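Local coordinates for protein anopheles gambiae adenosine kinase (Anopheles gambiae, PDB 3LOO) that phosphorylates adenosine to AMP with ATP as phosphate donor, as an adenosine kinase of the pfkB family, at residues R206-L212 with Y231-G237; A90-L94 with L324-Q329. All blocks are in the same frame, centred on the assembly; numbering follows the deposited sequence.

Contact 1. Residues R206-L212 with Y231-G237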
ATOM      1  N   ARG A 206       1.675  11.257  16.924  1.00 31.17           N
ATOM      2  CA  ARG A 206       1.421   9.884  16.444  1.00 30.52           C
ATOM      3  C   ARG A 206       2.165   9.543  15.128  1.00 30.76           C
ATOM      4  O   ARG A 206       2.581  10.435  14.394  1.00 31.36           O
ATOM      5  CB  ARG A 206      -0.088   9.633  16.349  1.00 30.74           C
ATOM      6  CG  ARG A 206      -0.806   9.721  17.754  1.00 27.67           C
ATOM      7  CD  ARG A 206      -2.307   9.675  17.641  1.00 25.42           C
ATOM      8  NE  ARG A 206      -2.879  10.882  17.080  1.00 27.18           N
ATOM      9  CZ  ARG A 206      -4.134  11.017  16.666  1.00 30.64           C
ATOM     10  NH1 ARG A 206      -5.003   9.989  16.717  1.00 30.41           N
ATOM     11  NH2 ARG A 206      -4.522  12.198  16.196  1.00 28.60           N
ATOM     12  N   MET A 207       2.355   8.260  14.852  1.00 29.43           N
ATOM     13  CA  MET A 207       3.072   7.854  13.645  1.00 29.52           C
ATOM     14  C   MET A 207       2.222   7.955  12.379  1.00 27.65           C
ATOM     15  O   MET A 207       1.074   7.500  12.342  1.00 27.12           O
ATOM     16  CB  MET A 207       3.647   6.453  13.796  1.00 29.19           C
ATOM     17  CG  MET A 207       4.955   6.427  14.592  1.00 32.72           C
ATOM     18  SD  MET A 207       5.505   4.728  14.800  1.00 38.30           S
ATOM     19  CE  MET A 207       6.501   4.572  13.323  1.00 37.50           C
ATOM     20  N   PHE A 208       2.788   8.603  11.368  1.00 26.40           N
ATOM     21  CA  PHE A 208       2.173   8.675  10.016  1.00 24.19           C
ATOM     22  C   PHE A 208       3.183   8.008   9.072  1.00 23.80           C
ATOM     23  O   PHE A 208       4.395   8.295   9.089  1.00 23.41           O
ATOM     24  CB  PHE A 208       1.783  10.095   9.599  1.00 23.63           C
ATOM     25  CG  PHE A 208       1.124  10.159   8.238  1.00 22.66           C
ATOM     26  CD1 PHE A 208      -0.239  10.024   8.119  1.00 20.68           C
ATOM     27  CD2 PHE A 208       1.905  10.272   7.066  1.00 25.55           C
ATOM     28  CE1 PHE A 208      -0.853  10.037   6.877  1.00 21.88           C
ATOM     29  CE2 PHE A 208       1.311  10.261   5.796  1.00 22.51           C
ATOM     30  CZ  PHE A 208      -0.087  10.139   5.713  1.00 20.82           C
ATOM     31  N   MET A 209       2.676   7.057   8.311  1.00 22.70           N
ATOM     32  CA  MET A 209       3.502   6.216   7.484  1.00 22.91           C
ATOM     33  C   MET A 209       2.862   6.188   6.089  1.00 23.14           C
ATOM     34  O   MET A 209       1.635   6.315   5.938  1.00 22.86           O
ATOM     35  CB  MET A 209       3.599   4.806   8.093  1.00 21.95           C
ATOM     36  CG  MET A 209       4.130   4.815   9.568  1.00 22.80           C
ATOM     37  SD  MET A 209       4.005   3.225  10.363  1.00 28.20           S
ATOM     38  CE  MET A 209       2.295   3.305  10.907  1.00 26.14           C
ATOM     39  N   MET A 210       3.692   6.016   5.073  1.00 23.80           N
ATOM     40  CA  MET A 210       3.163   5.961   3.708  1.00 23.17           C
ATOM     41  C   MET A 210       4.059   5.137   2.808  1.00 22.32           C
ATOM     42  O   MET A 210       5.167   4.773   3.168  1.00 20.79           O
ATOM     43  CB  MET A 210       2.907   7.364   3.129  1.00 24.12           C
ATOM     44  CG  MET A 210       4.138   8.271   2.996  1.00 26.33           C
ATOM     45  SD  MET A 210       3.931   9.611   1.763  1.00 29.00           S
ATOM     46  CE  MET A 210       4.141   8.664   0.235  1.00 30.88           C
ATOM     47  N   ASN A 211       3.543   4.839   1.628  1.00 22.12           N
ATOM     48  CA  ASN A 211       4.251   4.006   0.691  1.00 22.01           C
ATOM     49  C   ASN A 211       4.429   4.831  -0.580  1.00 22.31           C
ATOM     50  O   ASN A 211       3.501   5.583  -0.962  1.00 21.96           O
ATOM     51  CB  ASN A 211       3.372   2.814   0.364  1.00 21.10           C
ATOM     52  CG  ASN A 211       4.148   1.660  -0.141  1.00 22.16           C
ATOM     53  OD1 ASN A 211       4.773   1.732  -1.209  1.00 21.19           O
ATOM     54  ND2 ASN A 211       4.159   0.569   0.639  1.00 21.80           N
ATOM     55  N   LEU A 212       5.554   4.643  -1.279  1.00 21.98           N
ATOM     56  CA  LEU A 212       5.692   5.312  -2.573  1.00 21.51           C
ATOM     57  C   LEU A 212       4.734   4.762  -3.608  1.00 21.81           C
ATOM     58  O   LEU A 212       4.360   5.480  -4.536  1.00 22.43           O
ATOM     59  CB  LEU A 212       7.135   5.334  -3.062  1.00 20.52           C
ATOM     60  CG  LEU A 212       8.113   6.191  -2.261  1.00 21.31           C
ATOM     61  CD1 LEU A 212       9.538   5.884  -2.722  1.00 23.45           C
ATOM     62  CD2 LEU A 212       7.722   7.734  -2.355  1.00 21.78           C
ATOM     63  N   TYR A 231       5.791  15.313   7.583  1.00 26.88           N
ATOM     64  CA  TYR A 231       4.922  14.617   8.516  1.00 25.71           C
ATOM     65  C   TYR A 231       5.028  13.121   8.362  1.00 25.73           C
ATOM     66  O   TYR A 231       4.287  12.376   8.999  1.00 27.06           O
ATOM     67  CB  TYR A 231       3.486  15.037   8.275  1.00 26.36           C
ATOM     68  CG  TYR A 231       3.321  16.524   8.164  1.00 27.63           C
ATOM     69  CD1 TYR A 231       3.295  17.340   9.310  1.00 29.81           C
ATOM     70  CD2 TYR A 231       3.258  17.140   6.913  1.00 30.52           C
ATOM     71  CE1 TYR A 231       3.154  18.730   9.204  1.00 28.26           C
ATOM     72  CE2 TYR A 231       3.151  18.531   6.793  1.00 28.41           C
ATOM     73  CZ  TYR A 231       3.094  19.311   7.940  1.00 33.08           C
ATOM     74  OH  TYR A 231       2.932  20.677   7.812  1.00 32.33           O
ATOM     75  N   VAL A 232       5.936  12.670   7.522  1.00 25.33           N
ATOM     76  CA  VAL A 232       6.117  11.216   7.330  1.00 24.19           C
ATOM     77  C   VAL A 232       7.146  10.657   8.283  1.00 24.01           C
ATOM     78  O   VAL A 232       8.311  11.051   8.223  1.00 25.09           O
ATOM     79  CB  VAL A 232       6.444  10.882   5.868  1.00 23.98           C
ATOM     80  CG1 VAL A 232       6.838   9.432   5.717  1.00 22.02           C
ATOM     81  CG2 VAL A 232       5.194  11.203   4.990  1.00 23.65           C
ATOM     82  N   ASP A 233       6.722   9.732   9.172  1.00 24.30           N
ATOM     83  CA  ASP A 233       7.638   9.066  10.111  1.00 23.95           C
ATOM     84  C   ASP A 233       8.319   7.858   9.498  1.00 23.04           C
ATOM     85  O   ASP A 233       9.451   7.548   9.849  1.00 23.25           O
ATOM     86  CB  ASP A 233       6.904   8.629  11.402  1.00 24.42           C
ATOM     87  CG  ASP A 233       6.381   9.805  12.175  1.00 26.97           C
ATOM     88  OD1 ASP A 233       5.166  10.061  12.111  1.00 26.69           O
ATOM     89  OD2 ASP A 233       7.215  10.521  12.763  1.00 28.00           O
ATOM     90  N   VAL A 234       7.589   7.131   8.660  1.00 22.87           N
ATOM     91  CA  VAL A 234       8.112   5.928   7.966  1.00 21.99           C
ATOM     92  C   VAL A 234       7.664   5.994   6.490  1.00 22.03           C
ATOM     93  O   VAL A 234       6.473   6.151   6.188  1.00 21.24           O
ATOM     94  CB  VAL A 234       7.636   4.569   8.591  1.00 22.60           C
ATOM     95  CG1 VAL A 234       8.364   3.392   7.941  1.00 21.73           C
ATOM     96  CG2 VAL A 234       7.846   4.484  10.156  1.00 20.24           C
ATOM     97  N   LEU A 235       8.635   5.857   5.578  1.00 22.43           N
ATOM     98  CA  LEU A 235       8.356   5.751   4.152  1.00 21.37           C
ATOM     99  C   LEU A 235       8.819   4.356   3.652  1.00 21.59           C
ATOM    100  O   LEU A 235       9.969   3.990   3.840  1.00 22.38           O
ATOM    101  CB  LEU A 235       9.105   6.836   3.390  1.00 21.85           C
ATOM    102  CG  LEU A 235       8.995   6.768   1.853  1.00 23.06           C
ATOM    103  CD1 LEU A 235       7.540   6.842   1.430  1.00 23.50           C
ATOM    104  CD2 LEU A 235       9.859   7.852   1.105  1.00 23.80           C
ATOM    105  N   PHE A 236       7.904   3.605   3.061  1.00 20.81           N
ATOM    106  CA  PHE A 236       8.211   2.332   2.408  1.00 21.89           C
ATOM    107  C   PHE A 236       8.213   2.562   0.892  1.00 22.28           C
ATOM    108  O   PHE A 236       7.498   3.446   0.382  1.00 22.24           O
ATOM    109  CB  PHE A 236       7.114   1.304   2.701  1.00 21.33           C
ATOM    110  CG  PHE A 236       6.852   1.054   4.177  1.00 23.43           C
ATOM    111  CD1 PHE A 236       7.586   0.110   4.870  1.00 22.12           C
ATOM    112  CD2 PHE A 236       5.819   1.739   4.846  1.00 25.66           C
ATOM    113  CE1 PHE A 236       7.308  -0.172   6.251  1.00 22.21           C
ATOM    114  CE2 PHE A 236       5.550   1.498   6.210  1.00 27.06           C
ATOM    115  CZ  PHE A 236       6.293   0.535   6.906  1.00 24.60           C
ATOM    116  N   GLY A 237       8.988   1.753   0.171  1.00 23.38           N
ATOM    117  CA  GLY A 237       8.909   1.747  -1.298  1.00 23.56           C
ATOM    118  C   GLY A 237       9.844   0.700  -1.852  1.00 24.80           C
ATOM    119  O   GLY A 237      10.683   0.163  -1.121  1.00 24.54           O
TER
HETATM  120  O   HOH W   1       5.301  11.338  14.731  1.00 45.82           O
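Phe208 and Asp233 are joined through both backbone polar groups of Phe208, at the start of the strand pair. Phe208 N donates to Asp233 OD1 over 2.9 Å, nearly straight at 169°, on the carboxylate lone pair that faces away from OD2. In return, Phe208 O accepts Asp233 N at 2.7 Å and, weakly, Val234 N. With CG beside its own backbone N (chi1 -64°), the Asp233 carboxylate is turned back to the 206-212 chain; its other oxygen, OD2, forms a salt bridge with Lys268.

Beyond this point the ladder is regular: Met210 N to Val234 O, Phe236 N to Met210 O and Leu212 N to Phe236 O, the last 2.8 Å long. These are neighbouring parallel strands in the middle of the nine-stranded sheet of the pfkB (ribokinase-like) fold, and the chain between them is largely helical, as in a beta-alpha-beta crossover.

Apolar contacts differ on the two faces. Met209 and Val234 run alongside each other, CG to CB at 3.6 Å, while Met207 CE presses on Val234 CG2 at a tight 3.4 Å. On the other face the side chain of Met210 runs across that of Val232, CG to CG2 at 3.7 Å, and Val232 CG2 also meets the edge of the Phe208 ring. Near the magnesium ion, the plane of the Asn211 amide is turned 26° from that of the Phe236 ring, with ND2 3.7 Å from Phe236 CB; ND2 hydrogen-bonds Tyr181.

Contact 2. Residues A90-L94 with L324-Q329; sequences AQWIL and LAQLLQ
Ala325 presents its methyl group to Ala90 and Ile93, one turn apart on the facing helix. Helices 82-94 and 315-328 pack here as part of the alpha/beta pfkB fold, the second of them lying against the large sheet. Their short segments cross at -54° with axes 9.1 Å apart, and the small residues Ala90 and Ala325 mark the nearest backbone approach, 4.8 Å between their CA atoms.

The Ala325 methyl is the central bump. It sits 3.6 Å from Ile93 CG2, and Ala90 CB, itself 4.4 Å from Leu324 CB, borders it on the preceding turn. Ile93 turns CG2 to the contact because this branch stands opposite its own backbone N, and the same methyl reaches the side chain of Gln326. Beyond the segments, Ile93 and Gln326 both also pack on Cys339 of helix 333-350.

Leu94 packs beside the same alanine, roughly at right angles to the approach of Ile93. Its two methyls go to different neighbours: CD2 meets Leu328 CD2 at 4.1 Å, the two side chains nearly perpendicular, whereas CD1 enters the hollow between Ala325 and Gln329. There the side chains of Gln329 and Leu94 run alongside each other with their ends pointing opposite ways. The closest approach in that hollow is Leu94 CD1 to the carbonyl oxygen Ala325 O, 3.5 Å.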
ATOM      1  N   ALA A  90      -1.638  -7.643   8.182  1.00 22.75           N
ATOM      2  CA  ALA A  90      -1.487  -7.269   9.576  1.00 22.60           C
ATOM      3  C   ALA A  90      -2.533  -7.895  10.543  1.00 23.44           C
ATOM      4  O   ALA A  90      -2.183  -8.336  11.643  1.00 23.52           O
ATOM      5  CB  ALA A  90      -1.484  -5.731   9.728  1.00 22.12           C
ATOM      6  N   GLN A  91      -3.804  -7.892  10.156  1.00 24.11           N
ATOM      7  CA  GLN A  91      -4.851  -8.535  10.941  1.00 24.69           C
ATOM      8  C   GLN A  91      -4.680 -10.069  11.048  1.00 26.27           C
ATOM      9  O   GLN A  91      -4.906 -10.679  12.124  1.00 26.65           O
ATOM     10  CB  GLN A  91      -6.209  -8.176  10.341  1.00 24.36           C
ATOM     11  CG  GLN A  91      -6.696  -6.829  10.802  1.00 23.07           C
ATOM     12  CD  GLN A  91      -7.037  -6.800  12.310  1.00 27.34           C
ATOM     13  OE1 GLN A  91      -7.163  -7.840  12.975  1.00 26.77           O
ATOM     14  NE2 GLN A  91      -7.215  -5.616  12.826  1.00 21.44           N
ATOM     15  N   TRP A  92      -4.256 -10.677   9.952  1.00 25.66           N
ATOM     16  CA  TRP A  92      -4.079 -12.116   9.930  1.00 28.27           C
ATOM     17  C   TRP A  92      -3.015 -12.486  10.959  1.00 28.41           C
ATOM     18  O   TRP A  92      -3.205 -13.401  11.776  1.00 28.82           O
ATOM     19  CB  TRP A  92      -3.713 -12.604   8.528  1.00 27.89           C
ATOM     20  CG  TRP A  92      -3.263 -14.039   8.549  1.00 32.09           C
ATOM     21  CD1 TRP A  92      -4.027 -15.147   8.865  1.00 34.83           C
ATOM     22  CD2 TRP A  92      -1.957 -14.526   8.266  1.00 32.52           C
ATOM     23  NE1 TRP A  92      -3.264 -16.291   8.788  1.00 33.64           N
ATOM     24  CE2 TRP A  92      -1.989 -15.940   8.426  1.00 35.40           C
ATOM     25  CE3 TRP A  92      -0.756 -13.915   7.890  1.00 35.40           C
ATOM     26  CZ2 TRP A  92      -0.858 -16.743   8.237  1.00 36.62           C
ATOM     27  CZ3 TRP A  92       0.372 -14.726   7.687  1.00 38.07           C
ATOM     28  CH2 TRP A  92       0.303 -16.125   7.864  1.00 38.43           C
ATOM     29  N   ILE A  93      -1.912 -11.740  10.953  1.00 28.95           N
ATOM     30  CA  ILE A  93      -0.839 -11.928  11.943  1.00 28.91           C
ATOM     31  C   ILE A  93      -1.316 -11.598  13.375  1.00 30.06           C
ATOM     32  O   ILE A  93      -1.075 -12.351  14.309  1.00 30.62           O
ATOM     33  CB  ILE A  93       0.432 -11.115  11.548  1.00 28.35           C
ATOM     34  CG1 ILE A  93       0.970 -11.596  10.184  1.00 27.82           C
ATOM     35  CG2 ILE A  93       1.518 -11.166  12.667  1.00 26.61           C
ATOM     36  CD1 ILE A  93       1.971 -10.692   9.561  1.00 25.76           C
ATOM     37  N   LEU A  94      -2.025 -10.495  13.550  1.00 30.61           N
ATOM     38  CA  LEU A  94      -2.478 -10.116  14.876  1.00 30.52           C
ATOM     39  C   LEU A  94      -3.444 -11.130  15.499  1.00 31.61           C
ATOM     40  O   LEU A  94      -3.396 -11.364  16.714  1.00 31.35           O
ATOM     41  CB  LEU A  94      -3.165  -8.759  14.810  1.00 30.76           C
ATOM     42  CG  LEU A  94      -2.516  -7.447  15.291  1.00 32.83           C
ATOM     43  CD1 LEU A  94      -1.021  -7.474  15.662  1.00 27.84           C
ATOM     44  CD2 LEU A  94      -2.919  -6.261  14.375  1.00 27.68           C
ATOM     45  N   LEU A 324       3.739  -3.746  10.183  1.00 23.56           N
ATOM     46  CA  LEU A 324       2.736  -3.025  11.013  1.00 23.82           C
ATOM     47  C   LEU A 324       2.234  -3.935  12.160  1.00 24.45           C
ATOM     48  O   LEU A 324       1.948  -3.455  13.244  1.00 25.06           O
ATOM     49  CB  LEU A 324       1.533  -2.571  10.170  1.00 22.50           C
ATOM     50  CG  LEU A 324       1.764  -1.385   9.208  1.00 24.51           C
ATOM     51  CD1 LEU A 324       0.574  -1.242   8.315  1.00 22.72           C
ATOM     52  CD2 LEU A 324       1.959  -0.094  10.005  1.00 26.94           C
ATOM     53  N   ALA A 325       2.092  -5.234  11.904  1.00 24.35           N
ATOM     54  CA  ALA A 325       1.672  -6.159  12.970  1.00 25.56           C
ATOM     55  C   ALA A 325       2.642  -6.114  14.178  1.00 26.45           C
ATOM     56  O   ALA A 325       2.223  -6.241  15.351  1.00 26.78           O
ATOM     57  CB  ALA A 325       1.554  -7.562  12.423  1.00 25.08           C
ATOM     58  N   GLN A 326       3.939  -5.979  13.903  1.00 27.12           N
ATOM     59  CA  GLN A 326       4.921  -5.930  14.980  1.00 27.58           C
ATOM     60  C   GLN A 326       5.020  -4.554  15.589  1.00 28.64           C
ATOM     61  O   GLN A 326       5.280  -4.435  16.785  1.00 29.12           O
ATOM     62  CB  GLN A 326       6.295  -6.428  14.531  1.00 27.44           C
ATOM     63  CG  GLN A 326       6.261  -7.886  14.092  1.00 26.75           C
ATOM     64  CD  GLN A 326       5.557  -8.808  15.100  1.00 31.11           C
ATOM     65  OE1 GLN A 326       5.650  -8.620  16.312  1.00 32.57           O
ATOM     66  NE2 GLN A 326       4.855  -9.812  14.594  1.00 29.88           N
ATOM     67  N   LEU A 327       4.798  -3.522  14.769  1.00 27.78           N
ATOM     68  CA  LEU A 327       4.896  -2.142  15.217  1.00 28.43           C
ATOM     69  C   LEU A 327       3.819  -1.874  16.267  1.00 28.62           C
ATOM     70  O   LEU A 327       4.082  -1.206  17.274  1.00 29.23           O
ATOM     71  CB  LEU A 327       4.699  -1.168  14.036  1.00 28.55           C
ATOM     72  CG  LEU A 327       4.943   0.313  14.344  1.00 29.78           C
ATOM     73  CD1 LEU A 327       6.433   0.575  14.621  1.00 25.72           C
ATOM     74  CD2 LEU A 327       4.434   1.267  13.214  1.00 31.15           C
ATOM     75  N   LEU A 328       2.614  -2.382  16.001  1.00 27.56           N
ATOM     76  CA  LEU A 328       1.475  -2.268  16.908  1.00 29.00           C
ATOM     77  C   LEU A 328       1.733  -2.973  18.251  1.00 29.36           C
ATOM     78  O   LEU A 328       1.185  -2.573  19.254  1.00 29.64           O
ATOM     79  CB  LEU A 328       0.174  -2.776  16.242  1.00 28.17           C
ATOM     80  CG  LEU A 328      -0.661  -1.712  15.493  1.00 30.68           C
ATOM     81  CD1 LEU A 328       0.152  -0.955  14.445  1.00 33.55           C
ATOM     82  CD2 LEU A 328      -1.899  -2.333  14.838  1.00 30.80           C
ATOM     83  N   GLN A 329       2.586  -3.998  18.246  1.00 29.93           N
ATOM     84  CA  GLN A 329       2.971  -4.724  19.446  1.00 31.21           C
ATOM     85  C   GLN A 329       4.252  -4.147  20.056  1.00 32.44           C
ATOM     86  O   GLN A 329       4.922  -4.847  20.809  1.00 32.26           O
ATOM     87  CB  GLN A 329       3.165  -6.202  19.088  1.00 30.51           C
ATOM     88  CG  GLN A 329       1.865  -6.850  18.626  1.00 32.42           C
ATOM     89  CD  GLN A 329       2.019  -8.297  18.307  1.00 36.90           C
ATOM     90  OE1 GLN A 329       2.370  -8.684  17.185  1.00 37.65           O
ATOM     91  NE2 GLN A 329       1.741  -9.124  19.287  1.00 37.98           N
TER

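How the contacts relate
Contact 1 belongs to the core of the large sheet, and its Asn211 end lies near the magnesium ion and the bound diadenosine tetraphosphate; contact 2 is also mostly buried but lies farther from the centre of the chain, with Gln329 exposed at its margin. The two centres are about 16 Å apart. Helix 315-328 connects them, since Met209 SD touches Leu327 CD2 and Met209 CE touches Leu324 CD2, each at 3.5 Å, while Ala325 and Leu328 serve the helix pair. Backbone hydrogen bonds and an aspartate carboxylate join the strands of contact 1, whereas methyl packing joins the helices of contact 2. Along the chain, contact 1 is nested within the long loop that contact 2 closes.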